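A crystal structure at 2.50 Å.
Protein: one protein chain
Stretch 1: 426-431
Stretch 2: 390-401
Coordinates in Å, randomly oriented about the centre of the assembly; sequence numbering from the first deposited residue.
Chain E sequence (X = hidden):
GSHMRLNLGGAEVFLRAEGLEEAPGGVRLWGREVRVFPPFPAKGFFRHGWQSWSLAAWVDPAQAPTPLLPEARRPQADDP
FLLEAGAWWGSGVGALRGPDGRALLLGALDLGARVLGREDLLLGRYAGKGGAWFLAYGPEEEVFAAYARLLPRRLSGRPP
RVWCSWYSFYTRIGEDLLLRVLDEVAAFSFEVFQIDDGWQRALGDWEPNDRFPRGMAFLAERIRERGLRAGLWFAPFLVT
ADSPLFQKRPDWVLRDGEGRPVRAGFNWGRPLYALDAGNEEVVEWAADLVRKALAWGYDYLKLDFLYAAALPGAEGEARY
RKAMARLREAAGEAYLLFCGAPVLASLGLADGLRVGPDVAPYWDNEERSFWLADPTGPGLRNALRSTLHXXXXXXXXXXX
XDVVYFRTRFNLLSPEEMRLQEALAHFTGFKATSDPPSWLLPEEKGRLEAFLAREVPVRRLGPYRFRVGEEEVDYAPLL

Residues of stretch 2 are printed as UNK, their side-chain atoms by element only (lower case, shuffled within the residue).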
# COMPACT_ATOMS: atom_id res chain seq x y z
N HIS E 426 -1.40 25.01 48.05
CA HIS E 426 -2.24 25.49 49.15
C HIS E 426 -3.59 24.80 49.15
O HIS E 426 -4.07 24.37 50.20
CB HIS E 426 -2.42 27.00 49.05
CG HIS E 426 -1.22 27.80 49.46
ND1 HIS E 426 -0.58 27.60 50.66
CD2 HIS E 426 -0.57 28.81 48.85
CE1 HIS E 426 0.43 28.45 50.76
NE2 HIS E 426 0.46 29.20 49.68
N PHE E 427 -4.21 24.65 47.98
CA PHE E 427 -5.53 24.03 47.94
C PHE E 427 -5.49 22.57 48.39
O PHE E 427 -6.33 22.13 49.18
CB PHE E 427 -6.11 24.14 46.53
CG PHE E 427 -7.53 23.67 46.42
CD1 PHE E 427 -8.58 24.46 46.84
CD2 PHE E 427 -7.81 22.42 45.89
CE1 PHE E 427 -9.89 24.03 46.72
CE2 PHE E 427 -9.12 21.98 45.77
CZ PHE E 427 -10.16 22.79 46.20
N THR E 428 -4.54 21.79 47.89
CA THR E 428 -4.45 20.39 48.30
C THR E 428 -3.84 20.23 49.68
O THR E 428 -4.05 19.19 50.31
CB THR E 428 -3.61 19.58 47.30
OG1 THR E 428 -2.28 20.11 47.24
CG2 THR E 428 -4.22 19.59 45.90
N GLY E 429 -3.07 21.22 50.14
CA GLY E 429 -2.28 21.08 51.35
C GLY E 429 -1.02 20.25 51.22
O GLY E 429 -0.36 20.01 52.23
N PHE E 430 -0.67 19.79 50.01
CA PHE E 430 0.52 18.97 49.78
C PHE E 430 1.65 19.89 49.34
O PHE E 430 1.70 20.33 48.19
CB PHE E 430 0.24 17.89 48.73
CG PHE E 430 1.21 16.74 48.76
CD1 PHE E 430 2.53 16.92 48.41
CD2 PHE E 430 0.79 15.46 49.14
CE1 PHE E 430 3.44 15.85 48.44
CE2 PHE E 430 1.68 14.39 49.17
CZ PHE E 430 3.01 14.58 48.82
N LYS E 431 2.57 20.16 50.25
CA LYS E 431 3.59 21.19 50.05
C LYS E 431 4.95 20.53 49.92
O LYS E 431 5.39 19.81 50.82
CB LYS E 431 3.58 22.19 51.21
CG LYS E 431 2.27 22.96 51.30
CD LYS E 431 2.07 23.59 52.63
CE LYS E 431 1.51 24.98 52.45
NZ LYS E 431 1.32 25.65 53.74
N UNK E 390 -8.41 16.44 38.73
CA UNK E 390 -8.41 15.33 39.65
C UNK E 390 -8.50 15.78 41.11
O UNK E 390 -8.25 14.97 42.01
c UNK E 390 -5.99 12.88 37.86
c UNK E 390 -5.25 11.36 36.07
n UNK E 390 -6.19 11.80 36.90
n UNK E 390 -4.05 11.92 36.10
n UNK E 390 -5.50 10.36 35.23
c UNK E 390 -7.17 14.46 39.41
c UNK E 390 -7.28 13.61 38.17
N UNK E 391 -8.85 17.04 41.36
CA UNK E 391 -8.86 17.54 42.73
C UNK E 391 -9.98 16.92 43.56
O UNK E 391 -9.86 16.86 44.78
c UNK E 391 -7.73 19.78 42.18
c UNK E 391 -6.52 19.53 43.07
c UNK E 391 -7.98 21.25 42.05
c UNK E 391 -8.96 19.06 42.74
N UNK E 392 -11.05 16.42 42.91
CA UNK E 392 -12.11 15.71 43.62
C UNK E 392 -11.60 14.50 44.38
O UNK E 392 -12.29 14.00 45.27
c UNK E 392 -13.02 12.08 41.79
c UNK E 392 -12.11 13.09 39.80
c UNK E 392 -13.22 15.28 42.64
c UNK E 392 -12.27 10.75 39.92
c UNK E 392 -12.66 13.23 41.09
c UNK E 392 -11.91 11.86 39.20
n UNK E 392 -11.84 14.35 39.33
c UNK E 392 -12.71 14.64 41.38
c UNK E 392 -12.22 15.27 40.29
c UNK E 392 -12.82 10.86 41.21
N UNK E 393 -10.40 14.01 44.07
CA UNK E 393 -9.83 12.90 44.84
C UNK E 393 -9.31 13.31 46.21
O UNK E 393 -8.79 12.45 46.92
c UNK E 393 -9.31 11.53 42.85
c UNK E 393 -10.06 10.28 43.30
c UNK E 393 -8.21 11.22 41.86
c UNK E 393 -8.71 12.24 44.05
N UNK E 394 -9.40 14.60 46.58
CA UNK E 394 -8.96 15.02 47.91
C UNK E 394 -9.83 14.41 48.99
O UNK E 394 -9.45 14.44 50.17
s UNK E 394 -8.07 18.99 47.36
c UNK E 394 -8.99 16.54 48.01
c UNK E 394 -7.96 19.34 49.13
c UNK E 394 -7.80 17.22 47.35
N UNK E 395 -10.99 13.88 48.62
CA UNK E 395 -11.80 13.06 49.51
C UNK E 395 -11.11 11.76 49.89
O UNK E 395 -11.36 11.21 50.97
c UNK E 395 -14.05 11.86 49.59
o UNK E 395 -14.64 13.81 50.88
o UNK E 395 -15.25 11.81 51.64
c UNK E 395 -13.13 12.77 48.81
c UNK E 395 -14.69 12.55 50.79
N UNK E 396 -10.24 11.23 49.02
CA UNK E 396 -9.81 9.85 49.12
C UNK E 396 -8.33 9.67 49.41
O UNK E 396 -7.94 8.58 49.81
o UNK E 396 -11.96 10.26 46.82
c UNK E 396 -11.59 9.26 47.42
n UNK E 396 -12.42 8.27 47.74
c UNK E 396 -10.14 9.09 47.83
N UNK E 397 -7.50 10.70 49.22
CA UNK E 397 -6.06 10.56 49.34
C UNK E 397 -5.48 11.96 49.36
O UNK E 397 -6.13 12.91 48.93
c UNK E 397 -5.75 10.42 46.83
c UNK E 397 -4.02 9.40 48.33
c UNK E 397 -5.51 9.72 48.15
N UNK E 398 -4.27 12.09 49.90
CA UNK E 398 -3.52 13.33 49.74
C UNK E 398 -3.16 13.49 48.27
O UNK E 398 -2.41 12.68 47.71
n UNK E 398 -3.45 13.30 54.07
n UNK E 398 -1.64 12.86 53.00
c UNK E 398 -3.71 13.52 52.74
c UNK E 398 -2.57 13.26 52.06
c UNK E 398 -2.27 13.32 50.60
c UNK E 398 -2.20 12.90 54.20
N UNK E 399 -3.68 14.55 47.65
CA UNK E 399 -3.48 14.79 46.23
C UNK E 399 -2.20 15.60 46.06
O UNK E 399 -2.09 16.73 46.54
c UNK E 399 -5.88 14.58 45.61
c UNK E 399 -4.69 15.52 45.63
c UNK E 399 -4.35 16.03 44.25
N UNK E 400 -1.22 15.00 45.38
CA UNK E 400 0.07 15.64 45.18
C UNK E 400 0.10 16.35 43.83
O UNK E 400 0.05 15.68 42.79
c UNK E 400 1.17 14.60 45.25
o UNK E 400 3.53 14.41 45.06
c UNK E 400 2.55 15.20 45.12
o UNK E 400 2.66 16.46 45.09
N UNK E 401 0.20 17.68 43.78
CA UNK E 401 0.24 18.37 42.48
C UNK E 401 1.64 18.47 41.90
O UNK E 401 1.80 19.08 40.83
c UNK E 401 0.39 18.63 44.90
c UNK E 401 -0.31 19.78 42.83
c UNK E 401 0.23 20.02 44.22
O HOH W 1 -5.00 16.36 49.41

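Position 390 carries three carbons, a nitrogen, then a carbon bearing two more nitrogens: a guanidinium, hence R390. Its side chain is out of reach of stretch 1, and its nitrogens are hydrogen-bonded elsewhere in the structure. Position 391 has four carbons forked at the second, with CA-to-CB directed toward stretch 1, one end carbon near T428 CG2 and the other near F427 CE2; this is L391. Its CD2 lies 3.6 Å from T428 CG2 and its CD1 4.0 Å from F427 CE2, so the fork meets both residues.

Position 392 shows one carbon, then fused five- and six-membered rings holding eight carbons and one nitrogen, its CA-to-CB bond pointing away: W392. Position 393, again four carbons forked at the second and out of reach, is L393. Position 394 is an unbranched run of two carbons, a sulfur and a terminal carbon, its sulfur beside the F427 ring and its last carbon near F427 O, which identifies M394. Its SD is 3.5 Å from F427 CE2 and 4.4 Å from the centroid of that ring, 52° off the normal, an oblique sulfur-aromatic approach. Chi3 of 68° (p) accompanies a close approach of the terminal methyl to the backbone, with CE 3.2 Å from F427 O.

Position 395 has three carbons, the last carrying two oxygens: E395. Position 396 has two carbons, the second carrying one oxygen and one nitrogen: N396. Position 397 has one carbon bearing two others: V397. None of these three side chains reaches stretch 1.

Position 398 bears one carbon, at the edge of the F430 ring, and a five-membered ring of three carbons and two nitrogens, so it is H398. Its CB sits 4.0 Å from F430 CD2, while the imidazole leads away. Position 399, one carbon bearing two others, one of them near T428 CG2, with its backbone O near T428 CB and F430 CB, is V399; its CG1 is 3.9 Å from T428 CG2, and its O lies 3.3 Å from T428 CB and 3.4 Å from F430 CB. Position 400 has two carbons, the first over the F430 face, the second carrying two oxygens: D400. Its CB stands 3.8 Å from the F430 ring centroid, only 4° off the normal, a CH-pi contact. Position 401 closes three carbons onto its own nitrogen, one near F430 CB: P401, whose CD is 3.9 Å from F430 CB.

No direct hydrogen bond crosses the interface, so its 464 Å² of buried surface rests largely on packing. One water bridges the backbones, accepting from V399 N (2.8 Å) and donating to T428 O (3.1 Å). Within stretch 1, F430 N donates to T428 OG1 (3.2 Å, 166°), bracing the turn where G429 leaves the helix with phi 76°. T428 and F430 both point toward stretch 2, on either side of this glycine in sequence.

Stretch 2 (390-401) RLWLMENVHVDP
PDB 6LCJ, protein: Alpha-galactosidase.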